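Side-chain contacts in meso-diaminopimelate dehydrogenase (Clostridium tetani, PDB 3WGY), which probably catalyses the reversible NADP-dependent oxidative deamination of the D-centre of meso-diaminopimelate, here as an engineered variant with 4-methyl-2-oxovalerate bound: residues R132-G135 and E136-P140; K212-E215 and Q216-T220; V51-S54 and R55-L58. The protein carries 6 engineered substitutions. All coordinates share one frame; numbering follows the deposited sequence.

Contact 1 of 3, residues R132-G135 and E136-P140; sequences RLLG and ESILP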
# COMPACT_ATOMS: atom_id res chain seq x y z
N ARG B 132 6.15 4.31 2.40
CA ARG B 132 7.24 4.53 3.35
C ARG B 132 6.53 4.85 4.68
O ARG B 132 6.88 4.33 5.73
CB ARG B 132 8.10 5.74 2.95
CG ARG B 132 8.88 5.60 1.66
CD ARG B 132 9.68 6.88 1.36
NE ARG B 132 10.09 6.93 -0.03
CZ ARG B 132 9.57 7.75 -0.94
NH1 ARG B 132 8.61 8.61 -0.63
NH2 ARG B 132 10.00 7.69 -2.18
N LEU B 133 5.51 5.70 4.60
CA LEU B 133 4.74 6.10 5.77
C LEU B 133 4.12 4.90 6.46
O LEU B 133 4.27 4.70 7.67
CB LEU B 133 3.64 7.08 5.36
CG LEU B 133 2.72 7.52 6.50
CD1 LEU B 133 3.54 8.02 7.69
CD2 LEU B 133 1.77 8.61 5.99
N LEU B 134 3.40 4.09 5.69
CA LEU B 134 2.76 2.89 6.22
C LEU B 134 3.79 2.02 6.92
O LEU B 134 3.58 1.56 8.04
CB LEU B 134 2.12 2.09 5.08
CG LEU B 134 1.30 0.88 5.51
CD1 LEU B 134 0.14 1.37 6.37
CD2 LEU B 134 0.80 0.11 4.26
N GLY B 135 4.92 1.81 6.25
CA GLY B 135 5.96 0.97 6.81
C GLY B 135 6.48 1.42 8.17
O GLY B 135 6.56 0.62 9.11
N GLU B 136 6.84 2.69 8.28
CA GLU B 136 7.38 3.17 9.55
C GLU B 136 6.30 3.35 10.60
O GLU B 136 6.60 3.42 11.79
CB GLU B 136 8.19 4.47 9.35
CG GLU B 136 7.43 5.70 8.87
CD GLU B 136 8.33 6.95 8.82
OE1 GLU B 136 9.39 6.90 8.15
OE2 GLU B 136 7.98 7.98 9.45
N SER B 137 5.04 3.39 10.18
CA SER B 137 3.94 3.54 11.14
C SER B 137 3.59 2.18 11.73
O SER B 137 3.39 2.06 12.94
CB SER B 137 2.71 4.13 10.47
OG SER B 137 2.91 5.49 10.14
N ILE B 138 3.52 1.18 10.87
CA ILE B 138 3.20 -0.17 11.30
C ILE B 138 4.36 -0.82 12.08
O ILE B 138 4.16 -1.51 13.08
CB ILE B 138 2.86 -1.07 10.08
CG1 ILE B 138 1.66 -0.51 9.31
CG2 ILE B 138 2.61 -2.48 10.54
CD1 ILE B 138 0.44 -0.23 10.14
N LEU B 139 5.59 -0.58 11.61
CA LEU B 139 6.77 -1.14 12.25
C LEU B 139 7.71 -0.00 12.65
O LEU B 139 8.70 0.26 11.99
CB LEU B 139 7.47 -2.10 11.28
CG LEU B 139 6.67 -3.33 10.84
CD1 LEU B 139 7.40 -4.07 9.71
CD2 LEU B 139 6.46 -4.26 12.04
N PRO B 140 7.40 0.68 13.76
CA PRO B 140 8.18 1.81 14.28
C PRO B 140 9.65 1.52 14.49
O PRO B 140 10.48 2.43 14.42
CB PRO B 140 7.46 2.15 15.58
CG PRO B 140 6.91 0.83 16.02
CD PRO B 140 6.36 0.28 14.73
O HOH W 1 9.82 5.01 6.47

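Contact 2 of 3, residues K212-E215 and Q216-T220; sequences KKIE and QDIKT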
# COMPACT_ATOMS: atom_id res chain seq x y z
N LYS B 212 37.86 2.20 -24.83
CA LYS B 212 38.30 2.01 -23.46
C LYS B 212 38.32 3.35 -22.72
O LYS B 212 38.02 3.42 -21.53
CB LYS B 212 39.70 1.37 -23.42
CG LYS B 212 40.11 0.86 -22.05
CD LYS B 212 39.15 -0.21 -21.54
CE LYS B 212 39.51 -0.66 -20.14
NZ LYS B 212 38.50 -1.60 -19.61
N LYS B 213 38.65 4.42 -23.45
CA LYS B 213 38.72 5.75 -22.87
C LYS B 213 37.35 6.36 -22.54
O LYS B 213 37.20 7.11 -21.57
CB LYS B 213 39.48 6.68 -23.82
CG LYS B 213 40.04 7.91 -23.15
CD LYS B 213 41.55 8.03 -23.36
CE LYS B 213 41.90 8.32 -24.81
NZ LYS B 213 43.37 8.54 -25.00
N ILE B 214 36.35 6.05 -23.36
CA ILE B 214 35.00 6.55 -23.13
C ILE B 214 34.46 5.87 -21.87
O ILE B 214 33.88 6.51 -21.00
CB ILE B 214 34.06 6.21 -24.31
CG1 ILE B 214 34.42 7.06 -25.53
CG2 ILE B 214 32.61 6.42 -23.92
CD1 ILE B 214 33.66 6.68 -26.78
N GLU B 215 34.70 4.57 -21.80
CA GLU B 215 34.26 3.75 -20.68
C GLU B 215 34.78 4.29 -19.35
O GLU B 215 34.06 4.28 -18.34
CB GLU B 215 34.76 2.32 -20.86
CG GLU B 215 34.21 1.33 -19.87
CD GLU B 215 34.92 0.01 -19.94
OE1 GLU B 215 35.58 -0.25 -20.98
OE2 GLU B 215 34.82 -0.78 -18.98
N GLN B 216 36.03 4.74 -19.34
CA GLN B 216 36.62 5.26 -18.12
C GLN B 216 36.24 6.71 -17.85
O GLN B 216 36.21 7.15 -16.70
CB GLN B 216 38.14 5.07 -18.16
CG GLN B 216 38.54 3.60 -18.32
CD GLN B 216 37.98 2.71 -17.22
OE1 GLN B 216 38.28 2.89 -16.04
NE2 GLN B 216 37.14 1.76 -17.61
N ASP B 217 35.93 7.46 -18.90
CA ASP B 217 35.51 8.85 -18.72
C ASP B 217 34.12 8.86 -18.10
O ASP B 217 33.78 9.74 -17.30
CB ASP B 217 35.49 9.58 -20.06
CG ASP B 217 36.88 9.85 -20.58
OD1 ASP B 217 37.85 9.39 -19.94
OD2 ASP B 217 37.00 10.52 -21.63
N ILE B 218 33.31 7.87 -18.47
CA ILE B 218 31.95 7.76 -17.95
C ILE B 218 31.99 7.27 -16.50
O ILE B 218 31.40 7.88 -15.62
CB ILE B 218 31.10 6.79 -18.81
CG1 ILE B 218 30.80 7.42 -20.17
CG2 ILE B 218 29.79 6.46 -18.10
CD1 ILE B 218 30.06 6.52 -21.13
N LYS B 219 32.71 6.18 -16.28
CA LYS B 219 32.83 5.60 -14.95
C LYS B 219 33.39 6.55 -13.87
O LYS B 219 32.87 6.60 -12.75
CB LYS B 219 33.69 4.34 -14.99
CG LYS B 219 33.09 3.19 -15.78
CD LYS B 219 33.81 1.90 -15.44
CE LYS B 219 33.24 0.71 -16.18
NZ LYS B 219 33.59 -0.58 -15.52
N THR B 220 34.43 7.29 -14.21
CA THR B 220 35.04 8.20 -13.24
C THR B 220 34.38 9.58 -13.19
O THR B 220 34.85 10.46 -12.47
CB THR B 220 36.54 8.41 -13.53
OG1 THR B 220 36.70 9.07 -14.80
CG2 THR B 220 37.27 7.08 -13.58

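Contact 3 of 3, residues V51-S54 and R55-L58; sequences VHIS and RLEL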
# COMPACT_ATOMS: atom_id res chain seq x y z
N VAL B 51 -7.43 23.81 -26.28
CA VAL B 51 -7.77 25.20 -26.03
C VAL B 51 -6.49 25.92 -25.64
O VAL B 51 -5.69 25.39 -24.86
CB VAL B 51 -8.78 25.34 -24.89
CG1 VAL B 51 -8.95 26.80 -24.50
CG2 VAL B 51 -10.11 24.73 -25.32
N HIS B 52 -6.28 27.11 -26.19
CA HIS B 52 -5.07 27.86 -25.86
C HIS B 52 -5.09 28.29 -24.41
O HIS B 52 -6.13 28.73 -23.89
CB HIS B 52 -4.90 29.07 -26.79
CG HIS B 52 -3.55 29.71 -26.68
ND1 HIS B 52 -3.28 30.73 -25.79
CD2 HIS B 52 -2.36 29.41 -27.27
CE1 HIS B 52 -1.99 31.02 -25.84
NE2 HIS B 52 -1.41 30.23 -26.73
N ILE B 53 -3.94 28.16 -23.76
CA ILE B 53 -3.74 28.49 -22.36
C ILE B 53 -4.23 29.88 -21.96
O ILE B 53 -4.56 30.11 -20.80
CB ILE B 53 -2.23 28.35 -21.99
CG1 ILE B 53 -2.02 28.54 -20.49
CG2 ILE B 53 -1.41 29.39 -22.74
CD1 ILE B 53 -2.66 27.46 -19.67
N SER B 54 -4.26 30.82 -22.90
CA SER B 54 -4.71 32.18 -22.59
C SER B 54 -6.19 32.24 -22.23
O SER B 54 -6.65 33.21 -21.62
CB SER B 54 -4.45 33.11 -23.77
OG SER B 54 -5.11 32.62 -24.93
N ARG B 55 -6.94 31.21 -22.60
CA ARG B 55 -8.37 31.17 -22.32
C ARG B 55 -8.72 30.23 -21.17
O ARG B 55 -9.87 29.80 -21.03
CB ARG B 55 -9.14 30.74 -23.58
CG ARG B 55 -9.06 31.77 -24.70
CD ARG B 55 -9.46 31.18 -26.03
NE ARG B 55 -10.88 30.83 -26.12
CZ ARG B 55 -11.87 31.71 -26.26
NH1 ARG B 55 -11.62 33.01 -26.33
NH2 ARG B 55 -13.12 31.27 -26.37
N LEU B 56 -7.73 29.93 -20.34
CA LEU B 56 -7.94 29.05 -19.19
C LEU B 56 -9.01 29.64 -18.27
O LEU B 56 -9.94 28.94 -17.86
CB LEU B 56 -6.65 28.88 -18.41
CG LEU B 56 -6.77 28.01 -17.16
CD1 LEU B 56 -7.27 26.64 -17.56
CD2 LEU B 56 -5.44 27.92 -16.48
N GLU B 57 -8.85 30.92 -17.96
CA GLU B 57 -9.77 31.64 -17.09
C GLU B 57 -11.25 31.49 -17.47
O GLU B 57 -12.13 31.53 -16.61
CB GLU B 57 -9.41 33.12 -17.10
CG GLU B 57 -9.18 33.67 -18.51
CD GLU B 57 -8.91 35.17 -18.53
OE1 GLU B 57 -8.63 35.71 -19.62
OE2 GLU B 57 -8.99 35.81 -17.45
N LEU B 58 -11.52 31.31 -18.76
CA LEU B 58 -12.89 31.18 -19.24
C LEU B 58 -13.56 29.87 -18.85
O LEU B 58 -14.77 29.71 -19.02
CB LEU B 58 -12.92 31.31 -20.77
CG LEU B 58 -12.32 32.62 -21.29
CD1 LEU B 58 -12.29 32.62 -22.82
CD2 LEU B 58 -13.15 33.78 -20.76

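Contact 1 of 3, residues R132-G135 and E136-P140
Leu-134 and Ile-138 lie side by side and point the same way, one helical turn apart. CD1 of Leu-134 meets CG1 of Ile-138 at 3.8 Å. The CG1 branch of Ile-138 is turned anti to its own carbonyl carbon (chi1 -60°). This sets Ile-138 CG1 back over the preceding turn, 3.1 Å from Leu-134 O. Ser-137 OG folds back along the helix and donates to Leu-133 O at 2.9 Å. It comes from above the carbonyl plane, 43° out of it. The backbone N of Ser-137 donates to the same oxygen, so two bonds grip Leu-133 O. CD1 of Leu-133 lies alongside, 3.6 Å from Ser-137 OG. These pairs form the last turns of helix 123-138. The helix ends as Leu-139 leaves helical geometry, though Leu-139 N still bonds to Gly-135 O at 2.9 Å. Met-267 of strand 264-273 packs on Leu-134, Ile-138 and Leu-139. Leu-313 of the second subunit packs on Leu-134 and Ser-137. On another side of the helix, CG of Glu-136 rests 3.5 Å from Arg-132 O. A water bridges the two residues, donating to Arg-132 O and, at 2.6 Å, to Glu-136 OE1. The other carboxylate oxygen, OE2, forms a salt bridge with Lys-316 of the second subunit, while the guanidinium of Arg-132 pairs with Asp-124.

Contact 2 of 3, residues K212-E215 and Q216-T220
Glu-215 and Lys-219 run alongside each other, one turn apart on the helix. OE2 of Glu-215 faces the end of the lysine chain. The salt bridge from Glu-215 OE2 to Lys-219 NZ is long, at 3.7 Å; CE of that lysine comes slightly nearer. Glu-215 OE1 takes a weak hydrogen bond from Lys-212 NZ at 3.5 Å, itself part of a salt bridge, so the three residues form a salt-bridge network. One acid is thus shared by two lysines, and its charge probably eases the repulsion between their ammonium groups. The side-chain amide of Gln-216 lies beside this carboxylate. Gln-216 NE2 is 3.7 Å from Glu-215 CD, and the two flat groups are turned 71° apart.

Glu-215 is extended, with CG anti to the backbone N (chi1 -171°). Lys-212 reaches OE1 through a bend at chi2, whereas Lys-219 stays extended beyond CG. Lys-212 and Glu-215 are an i to i+3 pair, Glu-215 and Lys-219 an i to i+4 pair, on helix 211-219. That helix is the crossover of a beta-alpha-beta unit between strands 197-205 and 230-234.

Its buried side is apolar. Ile-214 and Ile-218 point the same way, with CG2 of Ile-214 touching CD1 of Ile-218 at 3.8 Å. Val-232 and Phe-234 of strand 230-234 lie against this pair, and Cys-201 and Val-203 of strand 197-205 pack on Ile-218. Backbone bonds keep the turns in place, such as Ile-218 N to Ile-214 O at 2.9 Å. At the end of the helix, Thr-220 OG1 donates to Gln-216 O at 2.7 Å. The backbone N of Thr-220 bonds to that oxygen too.

Contact 3 of 3, residues V51-S54 and R55-L58
Arg-55 N donates to His-52 O at 2.9 Å and Leu-56 N to Ile-53 O at 3.2 Å, two successive i to i+3 bonds of 3-10 type that turn the chain as it leaves strand 50-52. Across the turn, CG1 of Val-51 meets CB of Arg-55 at 4.1 Å, and the two side chains cross at about a right angle. On another side, CD1 of Ile-53 approaches CD2 of Leu-56 at 4.3 Å. The His-52 ring is tied to Ser-54. Ser-54 N donates to His-52 ND1, from 37° out of the ring plane. His-52 ND1 and Ser-54 OG are also hydrogen-bonded, at 2.8 Å. The serine hydroxyl sits between its backbone N and carbonyl carbon (chi1 58°), which leaves it close to the ring nitrogen. Further along, CD1 of Leu-58 lies 3.5 Å above the plane of the Arg-55 guanidinium, over its centre. Strand 50-52 is, within this chain, an outermost strand of the parallel sheet in a Rossmann-type domain. Val-51 bonds through its backbone to Ile-34 and Thr-36 of the adjacent strand 29-36, and Phe-35 of that strand packs against Val-51, Ile-53 and Leu-56.

Overall arrangement
All three contacts are local, and no two of them touch. Contact 1 is the buried one, at the end of helix 123-138 and against the second subunit. Contacts 2 and 3 are partly buried, and neither is touched by the other subunit. Contacts 1 and 2 lie on different helices, 123-138 and 211-219, of the C-terminal family domain, and their centres are about 41 Å apart. Contact 3 belongs to the edge of the parallel sheet, across the chain's centre from contact 1. Contact 1 mixes leucine and isoleucine packing with a serine bond to the backbone. Contact 2 sets a charged outer side against an apolar inner one. Contact 3 relies on a tight turn and a histidine-serine pair.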